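Local coordinates for protein putative D-arabinose 5-phosphate isomerase (Klebsiella pneumoniae subsp. pneumoniae, PDB 3K2V) that probably belongs to an enzyme interconverting D-arabinose 5-phosphate and D-ribulose 5-phosphate, and here binds a CMP-linked eight-carbon sugar acid through its CBS domain pair, at residues 59-64 with 140-145; 71-76 with 105-110. All coordinates share one frame; numbering follows the deposited sequence. Where two conformers were deposited one is given.

Interaction 1: 59-64 with 140-145; sequences KNLGMT and VVHMHD. With CMK (cytidine 5'-monophosphate 3-deoxy-beta-D-gulo-oct-2-ulo-pyranosonic acid), chain G.
Leu61 meets His142 twice, through a side-chain methyl and through its backbone carbonyl, the two side chains running antiparallel; His142 offers only side-chain atoms, CB and CD2. The Leu61 CD2 methyl lies 4.1 Å from His142 CB, while Leu61 O reaches the ring edge, 3.3 Å from His142 CD2 and close to the ring plane. The other Leu61 branch, CD1, turns to Val140 and approaches CG1 of the conformer described at a slant; with a second conformer deposited, that detail is less certain. No hydrogen bond joins the two segments, so their direct contact is apolar packing plus this carbonyl-to-ring approach.

The imidazole is positioned from its own chain. With CG anti to the backbone N (chi1 -164°), ND1 is brought in front of the following helix turn and accepts from His144 N at 3.0 Å, 5° out of the ring plane, through a nearly straight bond (172°). In return His142 N donates to Asp145 OD2 at 2.8 Å, completing a capping box. Asp145 OD1 has a second partner, a salt bridge with Arg148.

The sugar acid touches both segments. O7 donates to Asn60 OD1 at 2.6 Å, Gly62 CA lies 3.0 Å from O4, and His144 CD2 stands 3.2 Å from O8. Positive phi at both Asn60 and Gly62 goes with the turn that sets the loop after helix 49-59 against the sugar. The cytidine half runs on to the second subunit.

Because ND1 acts as an acceptor, a neutral His142 ring would probably carry its hydrogen on NE2; the ring thus probably turns an N-H to the sugar side, though the approach of NE2 to O5 is long (3.5 Å) and oblique, while Leu61 and Val140 pack through methyls.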
# COMPACT_ATOMS: atom_id res chain seq x y z
N LYS A 59 -5.66 8.57 -9.27
CA LYS A 59 -6.21 9.12 -8.02
C LYS A 59 -5.27 8.96 -6.83
O LYS A 59 -5.50 9.55 -5.76
CB LYS A 59 -7.61 8.58 -7.74
CG LYS A 59 -8.62 8.75 -8.89
CD LYS A 59 -8.74 10.17 -9.42
CE LYS A 59 -9.75 10.32 -10.57
NZ LYS A 59 -11.13 9.84 -10.29
N ASN A 60 -4.22 8.17 -7.03
CA ASN A 60 -3.07 8.15 -6.16
C ASN A 60 -3.32 7.61 -4.73
O ASN A 60 -2.60 7.97 -3.78
CB ASN A 60 -2.46 9.56 -6.12
CG ASN A 60 -1.05 9.56 -5.66
OD1 ASN A 60 -0.26 8.68 -6.04
ND2 ASN A 60 -0.71 10.52 -4.80
N LEU A 61 -4.30 6.74 -4.58
CA LEU A 61 -4.64 6.14 -3.30
C LEU A 61 -4.35 4.64 -3.23
O LEU A 61 -4.70 3.98 -2.23
CB LEU A 61 -6.14 6.35 -3.05
CG LEU A 61 -6.59 7.80 -3.00
CD1 LEU A 61 -8.08 7.85 -2.87
CD2 LEU A 61 -5.93 8.53 -1.84
N GLY A 62 -3.77 4.06 -4.28
CA GLY A 62 -3.42 2.64 -4.27
C GLY A 62 -4.60 1.68 -4.42
O GLY A 62 -4.44 0.46 -4.28
N MSE A 63 -5.76 2.21 -4.74
CA MSE A 63 -6.96 1.41 -4.87
C MSE A 63 -8.01 2.12 -5.68
O MSE A 63 -7.92 3.33 -5.91
CB MSE A 63 -7.55 1.06 -3.49
CG MSE A 63 -7.89 2.26 -2.62
SE MSE A 63 -9.68 2.09 -1.82
CE MSE A 63 -10.70 2.27 -3.43
N THR A 64 -8.99 1.36 -6.12
CA THR A 64 -10.19 1.88 -6.72
C THR A 64 -11.40 1.11 -6.24
O THR A 64 -11.33 -0.08 -5.97
CB THR A 64 -10.13 1.86 -8.28
OG1 THR A 64 -11.27 2.55 -8.82
CG2 THR A 64 -10.04 0.41 -8.84
N VAL A 140 -13.42 8.42 0.31
CA VAL A 140 -12.38 7.47 0.66
C VAL A 140 -11.36 8.19 1.52
O VAL A 140 -11.08 9.37 1.30
CB VAL A 140 -11.70 6.89 -0.59
CG1 VAL A 140 -10.60 5.94 -0.22
CG2 VAL A 140 -12.71 6.18 -1.49
N VAL A 141 -10.85 7.49 2.53
CA VAL A 141 -9.80 8.01 3.39
C VAL A 141 -8.62 7.06 3.33
O VAL A 141 -8.80 5.86 3.47
CB VAL A 141 -10.23 8.09 4.87
CG1 VAL A 141 -9.12 8.79 5.68
CG2 VAL A 141 -11.54 8.80 5.02
N HIS A 142 -7.43 7.62 3.16
CA HIS A 142 -6.18 6.85 3.16
C HIS A 142 -5.47 7.11 4.47
O HIS A 142 -5.60 8.20 5.07
CB HIS A 142 -5.30 7.31 2.00
CG HIS A 142 -4.18 6.36 1.67
ND1 HIS A 142 -3.00 6.32 2.38
CD2 HIS A 142 -4.07 5.42 0.70
CE1 HIS A 142 -2.21 5.39 1.87
NE2 HIS A 142 -2.83 4.82 0.85
N MSE A 143 -4.69 6.13 4.91
CA MSE A 143 -3.87 6.30 6.11
C MSE A 143 -3.05 7.59 6.03
O MSE A 143 -2.93 8.28 7.04
CB MSE A 143 -2.98 5.07 6.36
CG MSE A 143 -2.43 4.95 7.80
SE MSE A 143 -1.69 3.14 8.13
CE MSE A 143 -3.36 2.17 8.39
N HIS A 144 -2.52 7.94 4.85
CA HIS A 144 -1.77 9.19 4.67
C HIS A 144 -2.57 10.44 5.06
O HIS A 144 -2.01 11.39 5.60
CB HIS A 144 -1.29 9.38 3.22
CG HIS A 144 -0.14 8.50 2.85
ND1 HIS A 144 0.98 8.37 3.64
CD2 HIS A 144 0.08 7.74 1.76
CE1 HIS A 144 1.83 7.55 3.06
NE2 HIS A 144 1.32 7.16 1.91
N ASP A 145 -3.86 10.42 4.76
CA ASP A 145 -4.78 11.53 5.10
C ASP A 145 -4.89 11.75 6.61
O ASP A 145 -5.05 12.88 7.07
CB ASP A 145 -6.18 11.27 4.56
CG ASP A 145 -6.21 11.12 3.06
OD1 ASP A 145 -5.49 11.86 2.38
OD2 ASP A 145 -6.96 10.26 2.54
N1C CMK G . 9.96 3.19 -2.63
C2C CMK G . 11.32 3.44 -2.25
N3C CMK G . 11.72 3.09 -0.97
C4C CMK G . 10.83 2.52 -0.05
C5C CMK G . 9.51 2.29 -0.41
C6C CMK G . 9.07 2.63 -1.70
O2C CMK G . 12.13 3.92 -3.03
N4C CMK G . 11.28 2.21 1.17
C1' CMK G . 9.50 3.56 -4.02
C2' CMK G . 8.72 2.44 -4.75
O2' CMK G . 9.60 1.50 -5.40
C3' CMK G . 7.88 3.24 -5.75
C4' CMK G . 7.72 4.64 -5.11
O4' CMK G . 8.60 4.70 -3.95
O3' CMK G . 8.61 3.33 -6.99
C5' CMK G . 6.33 4.77 -4.41
O5' CMK G . 6.10 3.62 -3.49
PA CMK G . 4.62 2.93 -3.50
O1A CMK G . 4.64 2.20 -4.87
O2A CMK G . 4.43 2.04 -2.34
O6 CMK G . 1.63 5.45 -3.15
C2 CMK G . 2.19 4.32 -3.90
O2 CMK G . 3.61 4.22 -3.51
C3 CMK G . 1.46 3.04 -3.51
C4 CMK G . -0.05 3.21 -3.65
O4 CMK G . -0.68 2.00 -3.22
C5 CMK G . -0.55 4.41 -2.85
C6 CMK G . 0.20 5.65 -3.37
C7 CMK G . -0.19 7.08 -2.90
C1 CMK G . 2.11 4.46 -5.44
O1X CMK G . 3.05 3.95 -6.07
O1Y CMK G . 1.10 5.00 -5.97
O5 CMK G . -0.27 4.22 -1.47
C8 CMK G . 0.05 7.36 -1.42
O8 CMK G . 0.39 8.76 -1.26
O7 CMK G . 0.58 8.04 -3.64

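Interaction 2: 71-76 with 105-110; sequences MNIIGI and GIRIRP. With CMK (cytidine 5'-monophosphate 3-deoxy-beta-D-gulo-oct-2-ulo-pyranosonic acid), chain C.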
# COMPACT_ATOMS: atom_id res chain seq x y z
N MSE A 71 -23.73 4.92 -7.75
CA MSE A 71 -22.59 5.03 -6.82
C MSE A 71 -22.70 4.10 -5.61
O MSE A 71 -22.13 4.38 -4.56
CB MSE A 71 -22.34 6.49 -6.39
CG MSE A 71 -21.77 7.37 -7.47
SE MSE A 71 -20.00 6.80 -8.12
CE MSE A 71 -19.12 6.82 -6.48
N ASN A 72 -23.40 2.98 -5.76
CA ASN A 72 -23.34 1.94 -4.76
C ASN A 72 -22.10 1.07 -4.99
O ASN A 72 -21.74 0.77 -6.12
CB ASN A 72 -24.58 1.06 -4.82
CG ASN A 72 -25.80 1.78 -4.34
OD1 ASN A 72 -25.76 2.49 -3.33
ND2 ASN A 72 -26.91 1.60 -5.05
N ILE A 73 -21.49 0.67 -3.90
CA ILE A 73 -20.25 -0.10 -3.93
C ILE A 73 -20.57 -1.53 -4.34
O ILE A 73 -21.38 -2.18 -3.71
CB ILE A 73 -19.62 -0.14 -2.52
CG1 ILE A 73 -19.25 1.29 -2.06
CG2 ILE A 73 -18.40 -1.04 -2.48
CD1 ILE A 73 -19.14 1.42 -0.52
N ILE A 74 -19.91 -2.00 -5.39
CA ILE A 74 -19.99 -3.39 -5.81
C ILE A 74 -18.73 -4.12 -5.32
O ILE A 74 -18.80 -5.25 -4.86
CB ILE A 74 -20.07 -3.49 -7.32
CG1 ILE A 74 -21.28 -2.71 -7.84
CG2 ILE A 74 -20.12 -5.00 -7.78
CD1 ILE A 74 -21.37 -2.75 -9.38
N GLY A 75 -17.60 -3.45 -5.38
CA GLY A 75 -16.34 -4.07 -5.05
C GLY A 75 -15.22 -3.07 -4.95
O GLY A 75 -15.43 -1.85 -5.08
N ILE A 76 -14.03 -3.57 -4.64
CA ILE A 76 -12.82 -2.77 -4.64
C ILE A 76 -11.67 -3.58 -5.22
O ILE A 76 -11.75 -4.81 -5.31
CB ILE A 76 -12.43 -2.26 -3.21
CG1 ILE A 76 -11.83 -3.38 -2.35
CG2 ILE A 76 -13.60 -1.59 -2.52
CD1 ILE A 76 -12.83 -4.09 -1.55
N GLY A 105 -16.39 -4.46 0.31
CA GLY A 105 -15.34 -3.53 0.69
C GLY A 105 -15.58 -3.05 2.10
O GLY A 105 -16.73 -2.85 2.52
N ILE A 106 -14.49 -2.86 2.84
CA ILE A 106 -14.53 -2.41 4.22
C ILE A 106 -14.87 -0.91 4.22
O ILE A 106 -14.27 -0.12 3.51
CB ILE A 106 -13.19 -2.68 4.92
CG1 ILE A 106 -12.93 -4.21 4.98
CG2 ILE A 106 -13.20 -2.13 6.33
CD1 ILE A 106 -11.45 -4.59 5.21
N ARG A 107 -15.86 -0.53 5.01
CA ARG A 107 -16.32 0.85 4.96
C ARG A 107 -16.69 1.35 6.35
O ARG A 107 -16.94 0.57 7.25
CB ARG A 107 -17.54 0.94 4.05
CG ARG A 107 -18.70 0.18 4.61
CD ARG A 107 -19.66 -0.24 3.55
NE ARG A 107 -19.11 -1.22 2.63
CZ ARG A 107 -19.81 -1.72 1.61
NH1 ARG A 107 -21.07 -1.34 1.39
NH2 ARG A 107 -19.26 -2.60 0.81
N ILE A 108 -16.72 2.67 6.49
CA ILE A 108 -17.12 3.31 7.73
C ILE A 108 -18.10 4.44 7.38
O ILE A 108 -18.18 4.88 6.24
CB ILE A 108 -15.91 3.87 8.49
CG1 ILE A 108 -15.17 4.90 7.61
CG2 ILE A 108 -14.99 2.72 8.95
CD1 ILE A 108 -13.86 5.49 8.20
N ARG A 109 -18.85 4.87 8.38
CA ARG A 109 -19.80 5.98 8.24
C ARG A 109 -19.04 7.30 8.24
O ARG A 109 -17.92 7.39 8.79
CB ARG A 109 -20.79 5.96 9.40
CG ARG A 109 -21.76 4.78 9.38
CD ARG A 109 -22.60 4.75 10.63
NE ARG A 109 -23.52 5.90 10.65
CZ ARG A 109 -24.31 6.24 11.67
NH1 ARG A 109 -24.30 5.53 12.79
NH2 ARG A 109 -25.11 7.31 11.56
N PRO A 110 -19.63 8.34 7.65
CA PRO A 110 -18.92 9.61 7.56
C PRO A 110 -18.67 10.30 8.91
O PRO A 110 -17.79 11.14 9.00
CB PRO A 110 -19.81 10.45 6.64
CG PRO A 110 -21.14 9.77 6.62
CD PRO A 110 -20.85 8.33 6.81
N1C CMK C . -9.89 -4.26 1.13
C2C CMK C . -11.25 -4.13 1.43
N3C CMK C . -11.73 -2.86 1.76
C4C CMK C . -10.91 -1.75 1.87
C5C CMK C . -9.54 -1.88 1.58
C6C CMK C . -9.04 -3.14 1.22
O2C CMK C . -12.04 -5.09 1.35
N4C CMK C . -11.50 -0.58 2.22
C1' CMK C . -9.37 -5.62 0.76
C2' CMK C . -8.48 -5.58 -0.49
O2' CMK C . -9.32 -5.71 -1.65
C3' CMK C . -7.59 -6.81 -0.28
C4' CMK C . -7.47 -6.90 1.26
O4' CMK C . -8.54 -6.04 1.84
O3' CMK C . -8.24 -7.97 -0.77
C5' CMK C . -6.18 -6.30 1.80
O5' CMK C . -5.96 -4.95 1.30
PA CMK C . -4.46 -4.62 0.71
O1A CMK C . -4.26 -5.41 -0.54
O2A CMK C . -4.32 -3.15 0.47
O6 CMK C . -1.50 -5.28 3.17
C2 CMK C . -2.07 -5.48 1.85
O2 CMK C . -3.47 -5.11 1.92
C3 CMK C . -1.28 -4.62 0.85
C4 CMK C . 0.26 -4.75 1.00
O4 CMK C . 0.93 -3.81 0.11
C5 CMK C . 0.70 -4.56 2.43
C6 CMK C . -0.07 -5.56 3.28
C7 CMK C . 0.23 -5.44 4.77
C1 CMK C . -2.11 -6.98 1.47
O1X CMK C . -2.90 -7.68 2.14
O1Y CMK C . -1.42 -7.39 0.51
O5 CMK C . 0.45 -3.21 2.89
C8 CMK C . -0.43 -6.57 5.56
O8 CMK C . -0.32 -6.26 6.95
O7 CMK C . 1.63 -5.51 4.96
O HOH W 1 -21.10 -3.20 -1.11
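Gly105 O is gripped by two nitrogens of one guanidinium: Arg107 NE donates to it at 2.9 Å and Arg107 NH2 at 3.1 Å. The NH2 bond meets a lone pair in the carbonyl plane, whereas NE is tilted 29° from it. The bend at chi3 (67°) helps to fold the Arg107 chain back to this carbonyl. Held this way, the flat group presents one face to Ile73, whose CD1 sits 3.8 Å above the plane, over its centre; the Ile73 CG2 methyl approaches Arg107 NH2 at 3.7 Å.

The two segments share no direct hydrogen bond, but a water bridges them, accepting from Arg107 NH2 at 2.7 Å and donating to Ile73 O at 2.8 Å. Nearer the ligand, Ile76 packs against Gly105 in the conformer described, and its CD1 also comes to 3.2 Å from O2C of the cytosine of the bound CMP-sugar (chain C). That base is read by the backbone: Ile106 N donates to its N3C at 3.0 Å, and its N4C donates to Ile106 O, a pairing suited to cytosine.

Strand 73-78 carries a classic beta bulge, Ile74 and Gly75 facing Ile66 of strand 63-67. Ile73 continues onto Leu130 and Ala132 of strand 128-133, Arg107 forms a salt bridge with Asp135, and Ile106 and Ile108 pack on helix 114-124.

In the fold
Interactions 1 and 2 each join the two CBS domains, with centres 13 Å apart, and they touch where Thr64 O lies 3.7 Å from Ile76 CB, between the neighbouring strands 63-67 and 73-78. They serve opposite ends of the same kind of ligand: interaction 1 receives the sugar acid of one copy, interaction 2 the cytosine of another. The first copy extends to Ile106 O of the second subunit, and the second copy to Asn60 O of that subunit, so each ligand straddles the dimer interface. The Met63 side chain comes within about 5 Å (nearest atoms) of the copy held by interaction 2, whereas the Ile76 side chain stays about 12 Å from that of interaction 1.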